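Local coordinates for protein probable glutaminase ybaS (Escherichia coli, PDB 1U60) that hydrolyses L-glutamine to L-glutamate and ammonium, working as a glutaminase with a beta-lactamase-like fold, at residues S260-I266 and G287-Q293; T202-A206 and G275-F279; S100-L104 and I171-L175; G90-T94 and E237-E241; I142-L146 and K223-Q227. All coordinates share one frame; numbering follows the deposited sequence.

Interaction 1: S260-I266 and G287-Q293; sequences SGVGGGI and GNSVRGQ
Gly264 passes Ser289 with their CA atoms 4.9 Å apart, where the type I turn from Gly261 to Gly264 swings by the start of helix 290-303. Gly264 and Gly287 both have positive phi, which glycine tolerates readily, while Gly292 lets Ile266 lie against the helix backbone, with Ile266 CG1 3.7 Å from Gly292 C. Ser260 turns OG in between its own N and carbonyl carbon (chi1 67°), and OG donates to Asn288 OD1 over 2.7 Å, tilted 28° from the carbonyl plane. Asn288 ND2 binds Leu243 O, so the amide is gripped at both ends. One water donates to Ser260 OG and Gly287 O; a second accepts from Ser289 N and donates to Gly261 O and Gly265 O. Ser289 is the N-cap: its OG receives Gly292 N at 3.0 Å and also bonds Ser280 O. Ser289 O is gripped by Gln293 N and, from the opposite face, by Gln293 NE2. Ser260 and Gly261 probably match the KTG motif of beta-lactamases. The two waters and the Ser260-Asn288 bond thus link polar atoms across the gap, and the glycines allow close backbone approach beside Val262, predicted to bind substrate.

Interaction 2: T202-A206 and G275-F279; sequences TIELA and GIAAF
Ala277 points its methyl toward helix 202-213, between Leu205 and Ala206, in the helix-on-sheet layer of the beta-lactamase-like fold. The short axes of 202-206 and 275-279 run roughly antiparallel (148°) and approach to 6.9 Å, a close spacing that small side chains permit. Strand alternation sorts the residues. Ala277 faces this helix, whereas Ile276 and Ala278 point away and pack on helix 290-303, which lies on the other face of the five-stranded sheet.

Leu205 carries CG anti to its backbone N (chi1 -179°), which brings the branch point CG to 3.6 Å from Ala277 CB; CD2 of the same leucine touches that methyl too. Ala206 meets it methyl to methyl, CB to CB at 3.8 Å. Alanine suits both places because a single methyl fills the short distance between helix and strand. Gly275 likewise lets Ala206 O come down on its CA at 3.7 Å, with no side chain between them.

At the other end, the Thr202 and Phe279 side chains stand at about a right angle. The phenyl ring heads away from the helix and stacks with Phe62, leaving its CB to touch threonine. Thr202 splits its branches: CG2 sits 3.6 Å from Ala277 O, while OG1 lies 3.3 Å from Phe279 CB.

Interaction 3: S100-L104 and I171-L175; sequences SVIAL and IAWLL
Val101 and Leu104, one turn apart on helix 101-106, face Ile171, Leu174 and Leu175 of helix 166-178, and everything that crosses the gap is apolar. With nearest CA atoms 7.4 Å apart, Val101 to Ile171, the backbones stay clear of each other and branched aliphatic side chains fill the interval.

In the apolar group, Val101 reaches over with one methyl: CG1 lies 3.9 Å from Leu174 CD1 and also touches Ile171 CG1. The valine and Leu174 side chains meet at about a right angle, so the methyl of one abuts the end of the other. Leu104 divides its two methyls between two leucines. Its CD1 packs on Leu174 CD1 at 4.1 Å, whereas CD2 goes to Leu175 CD2 at the same separation. CG anti to the carbonyl carbon (chi1 -74°) directs this branched end to the second helix. Leucine suits this place because its two terminal methyls can serve two partners. Leu174 lies on the exposed side, while Leu104 and Ile171 continue inward onto Ala118 of helix 117-126.

The polar group works within one segment. Ser100 is the N-cap of helix 101-106, its OG accepting from Ala103 N at 3.1 Å in a nearly straight bond (169°). This probably helps to set the first turn, on which Val101 lies.

The arrangement is a small apolar helix-helix interface in the helical part of the beta-lactamase-like fold. Ile171 stands beside Asn117 and Asn168, both predicted to bind substrate, so the packing adjoins the probable glutamine site.

Interaction 4: G90-T94 and E237-E241; sequences GADPT and EMMME
Met240 packs over Pro93 where helix 231-241 meets the loop 90-94, and Glu237 and Glu241, one turn apart, reach the loop beside it. Glu237 folds at chi2 (-81°), which swings its carboxylate onto the loop backbone: OE2 comes 2.8 Å from Gly90 O and OE1 lies 3.2 Å from Ala91 CA. Two oxygens so close suggest that the acid probably holds a proton. Gly90 suits its positive phi, and Ala91 is small enough to lie beside the carboxylate.

Glu241 takes a different first torsion, CG anti to its backbone N (chi1 -171°), and also turns at chi2. Its OE1 thereby accepts from Thr94 N at 3.2 Å, met nearly head-on, and lies as near to Pro93 CA. Met240 is modelled in two conformers; in the one described, bends at chi2 and chi3 curl the chain so that CE packs on Pro93 CD at 3.6 Å. The compact proline ring, whose nitrogen has no hydrogen to donate, also rests its CB on Met240 O.

Asp92 turns from the helix, and its OD1 accepts from Asp249 N of the second subunit, so the loop also lies at the subunit interface. Glu241 packs beside Tyr244, predicted to bind substrate. Glu241 thus accepts from the main chain while Glu237 crowds a carbonyl oxygen, with the Pro93-Met240 contact between them; burial would probably raise the pKa of Glu237, consistent with its likely proton.

Interaction 5: I142-L146 and K223-Q227; sequences IQQQL and KRVLQ
Ile142 and Val225 begin the packing of helix 132-147 on the end of the beta hairpin formed by strands 217-218 and 223-224, at the periphery of the beta-lactamase-like fold. Ile142 has CG1 anti to its backbone N (chi1 -154°), which sends the chain out so that CD1 touches Leu226 CD2 at 3.9 Å, the two side chains at about a right angle; CG1 brushes Val225. Gln143, next along, is tied to Thr198 and Gln195.

Gln145 suits a boundary position. Its CB packs at 3.7 Å on Val225 CG1, whereas the amide end extends past the valine toward Lys223 on the exposed side. Its main-chain O lies 3.7 Å from Val225 CG2 and accepts from Asn218 ND2 of the hairpin. Val225, short and branched at CB, presents both methyls to the helix at once.

Leu146 closes the row from the buried side: CD2 meets Val225 CG1 at 3.8 Å and Leu226 CD1 as well, and helices 68-80 and 202-213 pack against it. Past the end of the strand, Arg224 NH1, which also bonds Gly215 O, donates in the guanidinium plane to Leu226 O at 2.9 Å.

How the interactions relate
Interactions 1 and 2 belong to the same buried sheet: strands 265-270 and 274-279 are neighbours in it, and a probable hydrogen bond joins Ile266 O to Ala278 N. Glycines and alanines allow close spacing there, and interaction 1 adds bridging waters. Interaction 4 is buried too, but pairs acids with main chain and reaches the second subunit. Interaction 3 touches it through Ala103 and Thr94, nested inside the loop that interaction 4 closes, and is aliphatic and partly at the surface. Interaction 5 lies on the periphery, its centre about 16 Å from that of interaction 2, where leucine and valine give way to glutamine and lysine. Interactions 1, 3 and 4 adjoin predicted substrate-binding residues.

Interaction 1: S260-I266 and G287-Q293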
# COMPACT_ATOMS: atom_id res chain seq x y z
N SER A 260 -4.64 4.90 12.15
CA SER A 260 -5.68 5.56 12.91
C SER A 260 -6.10 4.68 14.10
O SER A 260 -5.83 3.43 14.13
CB SER A 260 -6.90 5.75 12.05
OG SER A 260 -7.47 4.48 11.75
N GLY A 261 -6.78 5.32 15.06
CA GLY A 261 -7.45 4.63 16.18
C GLY A 261 -8.76 5.33 16.54
O GLY A 261 -8.92 6.49 16.25
N VAL A 262 -9.66 4.63 17.22
CA VAL A 262 -11.00 5.22 17.54
C VAL A 262 -11.00 6.25 18.69
O VAL A 262 -12.01 6.93 18.91
CB VAL A 262 -12.11 4.11 17.79
CG1 VAL A 262 -12.27 3.29 16.53
CG2 VAL A 262 -11.81 3.26 18.99
N GLY A 263 -9.86 6.41 19.37
CA GLY A 263 -9.62 7.55 20.24
C GLY A 263 -9.50 8.84 19.52
O GLY A 263 -9.53 9.88 20.18
N GLY A 264 -9.38 8.81 18.19
CA GLY A 264 -9.24 10.03 17.39
C GLY A 264 -7.84 10.38 16.93
O GLY A 264 -7.62 11.42 16.35
N GLY A 265 -6.88 9.51 17.20
CA GLY A 265 -5.51 9.68 16.77
C GLY A 265 -5.26 9.28 15.34
O GLY A 265 -5.89 8.34 14.83
N ILE A 266 -4.39 10.03 14.68
CA ILE A 266 -3.87 9.74 13.36
C ILE A 266 -2.38 9.91 13.43
O ILE A 266 -1.89 10.95 13.87
CB ILE A 266 -4.46 10.70 12.27
CG1 ILE A 266 -6.00 10.57 12.16
CG2 ILE A 266 -3.82 10.47 10.88
CD1 ILE A 266 -6.52 9.26 11.67
N GLY A 287 -14.02 5.13 10.71
CA GLY A 287 -13.41 5.10 12.02
C GLY A 287 -12.19 5.98 12.19
O GLY A 287 -11.44 5.88 13.18
N ASN A 288 -11.98 6.85 11.21
CA ASN A 288 -10.81 7.71 11.15
C ASN A 288 -11.16 9.15 11.49
O ASN A 288 -12.10 9.73 10.91
CB ASN A 288 -10.21 7.63 9.75
CG ASN A 288 -9.84 6.20 9.34
OD1 ASN A 288 -9.41 5.39 10.18
ND2 ASN A 288 -10.07 5.86 8.05
N SER A 289 -10.38 9.75 12.37
CA SER A 289 -10.66 11.13 12.83
C SER A 289 -10.81 12.07 11.64
O SER A 289 -9.90 12.16 10.80
CB SER A 289 -9.50 11.66 13.70
OG SER A 289 -9.73 12.99 14.12
N VAL A 290 -11.92 12.79 11.58
CA VAL A 290 -12.12 13.76 10.50
C VAL A 290 -11.06 14.84 10.48
O VAL A 290 -10.38 15.05 9.45
CB VAL A 290 -13.58 14.40 10.53
CG1 VAL A 290 -13.75 15.50 9.45
CG2 VAL A 290 -14.59 13.31 10.40
N ARG A 291 -10.88 15.54 11.60
CA ARG A 291 -9.92 16.61 11.68
C ARG A 291 -8.48 16.07 11.74
O ARG A 291 -7.57 16.69 11.21
CB ARG A 291 -10.16 17.48 12.92
CG ARG A 291 -11.47 18.25 12.97
CD ARG A 291 -11.71 18.82 14.38
NE ARG A 291 -13.10 19.24 14.54
CZ ARG A 291 -13.79 19.08 15.63
NH1 ARG A 291 -13.24 18.52 16.71
NH2 ARG A 291 -15.04 19.50 15.66
N GLY A 292 -8.29 14.94 12.42
CA GLY A 292 -6.97 14.36 12.61
C GLY A 292 -6.37 14.10 11.22
O GLY A 292 -5.19 14.36 10.98
N GLN A 293 -7.17 13.52 10.32
CA GLN A 293 -6.70 13.19 8.98
C GLN A 293 -6.27 14.42 8.24
O GLN A 293 -5.21 14.47 7.63
CB GLN A 293 -7.79 12.50 8.15
CG GLN A 293 -7.91 11.05 8.45
CD GLN A 293 -9.12 10.40 7.78
OE1 GLN A 293 -8.95 9.60 6.82
NE2 GLN A 293 -10.34 10.70 8.30
O HOH W 1 -9.54 3.97 13.75
O HOH W 2 -8.68 8.35 14.19

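Interaction 2: T202-A206 and G275-F279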
# COMPACT_ATOMS: atom_id res chain seq x y z
N THR A 202 -0.91 13.74 21.91
CA THR A 202 -0.55 13.87 20.50
C THR A 202 0.97 13.90 20.31
O THR A 202 1.48 13.43 19.28
CB THR A 202 -1.21 15.09 19.92
OG1 THR A 202 -2.64 14.90 19.97
CG2 THR A 202 -0.92 15.27 18.41
N ILE A 203 1.69 14.49 21.27
CA ILE A 203 3.14 14.49 21.21
C ILE A 203 3.68 13.08 21.34
O ILE A 203 4.63 12.72 20.66
CB ILE A 203 3.72 15.52 22.20
CG1 ILE A 203 3.48 16.92 21.60
CG2 ILE A 203 5.21 15.35 22.38
CD1 ILE A 203 3.70 18.03 22.53
N GLU A 204 3.11 12.30 22.26
CA GLU A 204 3.49 10.91 22.43
C GLU A 204 3.21 10.09 21.19
O GLU A 204 4.04 9.29 20.78
CB GLU A 204 2.79 10.35 23.65
CG GLU A 204 3.42 10.97 24.91
CD GLU A 204 2.61 10.79 26.20
OE1 GLU A 204 1.38 10.45 26.15
OE2 GLU A 204 3.23 11.06 27.27
N LEU A 205 2.07 10.34 20.55
CA LEU A 205 1.77 9.66 19.27
C LEU A 205 2.77 10.01 18.20
O LEU A 205 3.26 9.12 17.49
CB LEU A 205 0.35 9.93 18.85
CG LEU A 205 -0.16 9.29 17.56
CD1 LEU A 205 0.06 7.76 17.65
CD2 LEU A 205 -1.61 9.58 17.28
N ALA A 206 3.09 11.29 18.07
CA ALA A 206 4.11 11.73 17.13
C ALA A 206 5.46 11.16 17.43
O ALA A 206 6.25 10.93 16.53
CB ALA A 206 4.16 13.26 17.04
N GLY A 275 7.98 12.02 12.71
CA GLY A 275 6.61 11.59 12.95
C GLY A 275 5.68 12.77 12.95
O GLY A 275 6.03 13.84 13.46
N ILE A 276 4.48 12.58 12.38
CA ILE A 276 3.45 13.60 12.38
C ILE A 276 2.22 12.95 12.96
O ILE A 276 1.79 11.86 12.55
CB ILE A 276 3.12 14.13 10.96
CG1 ILE A 276 4.37 14.51 10.21
CG2 ILE A 276 2.03 15.28 10.99
CD1 ILE A 276 4.14 14.73 8.65
N ALA A 277 1.60 13.61 13.90
CA ALA A 277 0.38 13.05 14.48
C ALA A 277 -0.65 14.13 14.70
O ALA A 277 -0.33 15.32 14.86
CB ALA A 277 0.66 12.35 15.75
N ALA A 278 -1.89 13.71 14.78
CA ALA A 278 -2.98 14.60 15.22
C ALA A 278 -4.03 13.85 15.95
O ALA A 278 -4.06 12.64 15.92
CB ALA A 278 -3.58 15.30 14.00
N PHE A 279 -4.94 14.59 16.60
CA PHE A 279 -6.01 14.04 17.34
C PHE A 279 -7.22 14.94 17.27
O PHE A 279 -7.10 16.17 17.40
CB PHE A 279 -5.55 13.85 18.80
CG PHE A 279 -6.63 13.91 19.82
CD1 PHE A 279 -7.54 12.89 19.95
CD2 PHE A 279 -6.66 14.97 20.74
CE1 PHE A 279 -8.52 12.93 20.91
CE2 PHE A 279 -7.61 15.02 21.72
CZ PHE A 279 -8.55 14.01 21.82

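Interaction 3: S100-L104 and I171-L175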
# COMPACT_ATOMS: atom_id res chain seq x y z
N SER A 100 -14.00 -7.63 10.14
CA SER A 100 -14.66 -8.50 9.18
C SER A 100 -14.35 -9.96 9.36
O SER A 100 -13.19 -10.39 9.18
CB SER A 100 -14.29 -8.11 7.76
OG SER A 100 -14.93 -9.06 6.89
N VAL A 101 -15.36 -10.77 9.69
CA VAL A 101 -15.19 -12.23 9.68
C VAL A 101 -15.32 -12.86 8.28
O VAL A 101 -14.85 -13.96 8.07
CB VAL A 101 -16.10 -12.98 10.76
CG1 VAL A 101 -15.81 -12.42 12.19
CG2 VAL A 101 -17.57 -12.93 10.45
N ILE A 102 -15.97 -12.17 7.34
CA ILE A 102 -16.00 -12.61 5.94
C ILE A 102 -14.54 -12.70 5.45
O ILE A 102 -14.12 -13.72 4.87
CB ILE A 102 -16.81 -11.65 5.07
CG1 ILE A 102 -18.31 -11.69 5.44
CG2 ILE A 102 -16.65 -12.03 3.58
CD1 ILE A 102 -19.17 -10.70 4.62
N ALA A 103 -13.75 -11.67 5.77
CA ALA A 103 -12.33 -11.68 5.44
C ALA A 103 -11.63 -12.96 5.88
O ALA A 103 -10.87 -13.57 5.11
CB ALA A 103 -11.61 -10.46 6.09
N LEU A 104 -11.85 -13.37 7.11
CA LEU A 104 -11.23 -14.56 7.60
C LEU A 104 -11.68 -15.76 6.81
O LEU A 104 -10.86 -16.55 6.38
CB LEU A 104 -11.57 -14.79 9.07
CG LEU A 104 -10.88 -13.89 10.08
CD1 LEU A 104 -11.44 -14.08 11.48
CD2 LEU A 104 -9.39 -14.17 10.14
N ILE A 171 -13.70 -13.53 17.31
CA ILE A 171 -12.55 -13.54 16.43
C ILE A 171 -11.38 -14.36 16.99
O ILE A 171 -10.75 -15.14 16.25
CB ILE A 171 -12.13 -12.09 16.06
CG1 ILE A 171 -13.15 -11.46 15.12
CG2 ILE A 171 -10.78 -12.08 15.38
CD1 ILE A 171 -12.92 -10.00 14.82
N ALA A 172 -11.11 -14.23 18.28
CA ALA A 172 -10.06 -14.99 18.91
C ALA A 172 -10.30 -16.50 18.76
O ALA A 172 -9.40 -17.25 18.49
CB ALA A 172 -9.95 -14.65 20.31
N TRP A 173 -11.54 -16.94 18.95
CA TRP A 173 -11.86 -18.34 18.82
C TRP A 173 -11.78 -18.80 17.37
O TRP A 173 -11.38 -19.93 17.12
CB TRP A 173 -13.25 -18.66 19.46
CG TRP A 173 -13.24 -18.74 20.96
CD1 TRP A 173 -13.96 -17.99 21.81
CD2 TRP A 173 -12.47 -19.64 21.79
NE1 TRP A 173 -13.71 -18.34 23.11
CE2 TRP A 173 -12.78 -19.34 23.13
CE3 TRP A 173 -11.52 -20.64 21.53
CZ2 TRP A 173 -12.21 -20.02 24.22
CZ3 TRP A 173 -10.96 -21.32 22.59
CH2 TRP A 173 -11.30 -21.01 23.92
N LEU A 174 -12.20 -17.97 16.41
CA LEU A 174 -12.05 -18.31 15.01
C LEU A 174 -10.58 -18.50 14.60
O LEU A 174 -10.23 -19.47 13.89
CB LEU A 174 -12.63 -17.23 14.11
CG LEU A 174 -14.16 -17.13 14.09
CD1 LEU A 174 -14.58 -15.91 13.30
CD2 LEU A 174 -14.82 -18.43 13.58
N LEU A 175 -9.74 -17.58 15.01
CA LEU A 175 -8.28 -17.73 14.84
C LEU A 175 -7.77 -19.03 15.50
O LEU A 175 -7.07 -19.83 14.85
CB LEU A 175 -7.55 -16.52 15.40
CG LEU A 175 -7.84 -15.24 14.64
CD1 LEU A 175 -7.49 -14.07 15.51
CD2 LEU A 175 -7.06 -15.19 13.35

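Interaction 4: G90-T94 and E237-E241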
# COMPACT_ATOMS: atom_id res chain seq x y z
N GLY A 90 0.55 -12.35 8.28
CA GLY A 90 0.35 -11.88 6.92
C GLY A 90 0.82 -10.47 6.71
O GLY A 90 1.13 -9.77 7.64
N ALA A 91 0.86 -10.07 5.45
CA ALA A 91 1.27 -8.74 5.03
C ALA A 91 0.29 -8.11 4.02
O ALA A 91 0.62 -7.13 3.39
CB ALA A 91 2.68 -8.85 4.41
N ASP A 92 -0.94 -8.63 3.90
CA ASP A 92 -1.85 -8.18 2.82
C ASP A 92 -3.11 -7.49 3.34
O ASP A 92 -3.62 -7.88 4.39
CB ASP A 92 -2.26 -9.35 1.93
CG ASP A 92 -1.12 -9.91 1.16
OD1 ASP A 92 -0.37 -9.09 0.54
OD2 ASP A 92 -0.86 -11.14 1.16
N PRO A 93 -3.59 -6.46 2.63
CA PRO A 93 -4.87 -5.82 2.97
C PRO A 93 -6.04 -6.79 2.70
O PRO A 93 -5.96 -7.69 1.85
CB PRO A 93 -4.90 -4.59 2.08
CG PRO A 93 -4.17 -5.00 0.89
CD PRO A 93 -2.98 -5.81 1.46
N THR A 94 -7.09 -6.66 3.53
CA THR A 94 -8.26 -7.52 3.40
C THR A 94 -9.37 -7.05 2.47
O THR A 94 -10.21 -7.85 2.10
CB THR A 94 -8.91 -7.74 4.72
OG1 THR A 94 -9.35 -6.49 5.23
CG2 THR A 94 -7.90 -8.30 5.70
N GLU A 237 3.22 -2.52 6.36
CA GLU A 237 1.93 -2.96 6.88
C GLU A 237 0.99 -1.77 7.08
O GLU A 237 -0.22 -1.86 6.72
CB GLU A 237 2.09 -3.73 8.19
CG GLU A 237 2.86 -5.09 8.10
CD GLU A 237 2.11 -6.30 7.63
OE1 GLU A 237 1.03 -6.18 6.97
OE2 GLU A 237 2.64 -7.45 7.93
N MET A 238 1.52 -0.67 7.62
CA MET A 238 0.75 0.55 7.80
C MET A 238 0.26 1.08 6.43
O MET A 238 -0.91 1.45 6.31
CB MET A 238 1.57 1.62 8.51
CG MET A 238 1.76 1.32 10.02
SD MET A 238 3.04 2.32 10.79
CE MET A 238 2.31 3.96 10.71
N MET A 239 1.11 1.11 5.41
CA MET A 239 0.68 1.65 4.12
C MET A 239 -0.48 0.81 3.61
O MET A 239 -1.38 1.36 2.97
CB MET A 239 1.82 1.64 3.09
CG MET A 239 1.52 2.37 1.76
SD MET A 239 1.40 4.09 1.83
CE MET A 239 2.85 4.53 2.37
N MET A 240 -0.47 -0.50 3.85
CA MET A 240 -1.48 -1.33 3.22
C MET A 240 -2.84 -1.29 3.94
O MET A 240 -3.87 -1.44 3.32
CB MET A 240 -0.99 -2.76 3.09
CG MET A 240 0.31 -2.91 2.33
SD MET A 240 0.41 -2.27 0.67
CE MET A 240 -0.99 -3.19 -0.12
N GLU A 241 -2.85 -1.07 5.24
CA GLU A 241 -4.06 -1.30 6.04
C GLU A 241 -4.28 -0.35 7.23
O GLU A 241 -5.28 -0.46 7.91
CB GLU A 241 -3.97 -2.74 6.57
CG GLU A 241 -5.17 -3.33 7.26
CD GLU A 241 -6.39 -3.43 6.34
OE1 GLU A 241 -6.30 -4.15 5.31
OE2 GLU A 241 -7.44 -2.86 6.68

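Interaction 5: I142-L146 and K223-Q227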
# COMPACT_ATOMS: atom_id res chain seq x y z
N ILE A 142 6.94 -1.89 25.50
CA ILE A 142 7.27 -1.37 24.16
C ILE A 142 6.49 -0.12 23.79
O ILE A 142 7.06 0.80 23.16
CB ILE A 142 7.22 -2.44 23.07
CG1 ILE A 142 8.16 -1.99 21.95
CG2 ILE A 142 5.81 -2.71 22.56
CD1 ILE A 142 8.28 -3.01 20.83
N GLN A 143 5.21 -0.03 24.20
CA GLN A 143 4.46 1.22 24.00
C GLN A 143 5.17 2.41 24.68
O GLN A 143 5.35 3.44 24.11
CB GLN A 143 3.01 1.13 24.52
CG GLN A 143 2.09 0.17 23.86
CD GLN A 143 0.66 0.32 24.35
OE1 GLN A 143 0.33 1.25 25.11
NE2 GLN A 143 -0.19 -0.61 23.95
N GLN A 144 5.61 2.21 25.93
CA GLN A 144 6.34 3.25 26.63
C GLN A 144 7.68 3.58 25.98
O GLN A 144 8.06 4.77 25.87
CB GLN A 144 6.52 2.87 28.11
CG GLN A 144 5.19 2.74 28.89
CD GLN A 144 5.34 2.08 30.26
OE1 GLN A 144 6.32 1.36 30.53
NE2 GLN A 144 4.31 2.27 31.12
N GLN A 145 8.39 2.57 25.48
CA GLN A 145 9.64 2.79 24.80
C GLN A 145 9.48 3.56 23.50
O GLN A 145 10.30 4.39 23.19
CB GLN A 145 10.31 1.46 24.49
CG GLN A 145 10.86 0.74 25.66
CD GLN A 145 11.50 -0.60 25.23
OE1 GLN A 145 10.80 -1.52 24.73
NE2 GLN A 145 12.81 -0.73 25.45
N LEU A 146 8.42 3.25 22.77
CA LEU A 146 8.19 3.88 21.45
C LEU A 146 7.59 5.28 21.54
O LEU A 146 7.96 6.12 20.76
CB LEU A 146 7.26 3.01 20.64
CG LEU A 146 7.84 1.68 20.21
CD1 LEU A 146 6.69 0.83 19.74
CD2 LEU A 146 8.83 1.86 19.12
N LYS A 223 17.39 6.31 22.55
CA LYS A 223 17.47 4.88 22.84
C LYS A 223 17.00 4.09 21.63
O LYS A 223 15.91 4.36 21.09
CB LYS A 223 16.58 4.51 24.01
CG LYS A 223 16.75 3.06 24.51
CD LYS A 223 16.38 2.94 26.00
CE LYS A 223 16.87 1.62 26.57
NZ LYS A 223 15.87 0.96 27.47
N ARG A 224 17.79 3.09 21.23
CA ARG A 224 17.37 2.18 20.17
C ARG A 224 16.38 1.19 20.73
O ARG A 224 16.72 0.44 21.63
CB ARG A 224 18.52 1.42 19.50
CG ARG A 224 17.94 0.46 18.44
CD ARG A 224 18.93 -0.15 17.48
NE ARG A 224 19.58 0.85 16.69
CZ ARG A 224 19.05 1.40 15.63
NH1 ARG A 224 17.81 1.09 15.23
NH2 ARG A 224 19.71 2.33 14.97
N VAL A 225 15.14 1.23 20.24
CA VAL A 225 14.06 0.35 20.67
C VAL A 225 13.88 -0.78 19.68
O VAL A 225 13.60 -1.88 20.07
CB VAL A 225 12.73 1.14 20.76
CG1 VAL A 225 11.56 0.29 21.19
CG2 VAL A 225 12.88 2.30 21.63
N LEU A 226 13.96 -0.49 18.38
CA LEU A 226 13.79 -1.50 17.34
C LEU A 226 15.04 -1.63 16.45
O LEU A 226 15.75 -0.66 16.26
CB LEU A 226 12.62 -1.10 16.44
CG LEU A 226 11.32 -0.71 17.16
CD1 LEU A 226 10.29 -0.25 16.10
CD2 LEU A 226 10.75 -1.87 18.01
N GLN A 227 15.21 -2.78 15.82
CA GLN A 227 16.24 -2.92 14.82
C GLN A 227 15.82 -2.15 13.60
O GLN A 227 14.68 -2.26 13.18
CB GLN A 227 16.44 -4.38 14.43
CG GLN A 227 16.93 -5.23 15.57
CD GLN A 227 16.77 -6.71 15.26
OE1 GLN A 227 15.89 -7.39 15.82
NE2 GLN A 227 17.57 -7.18 14.32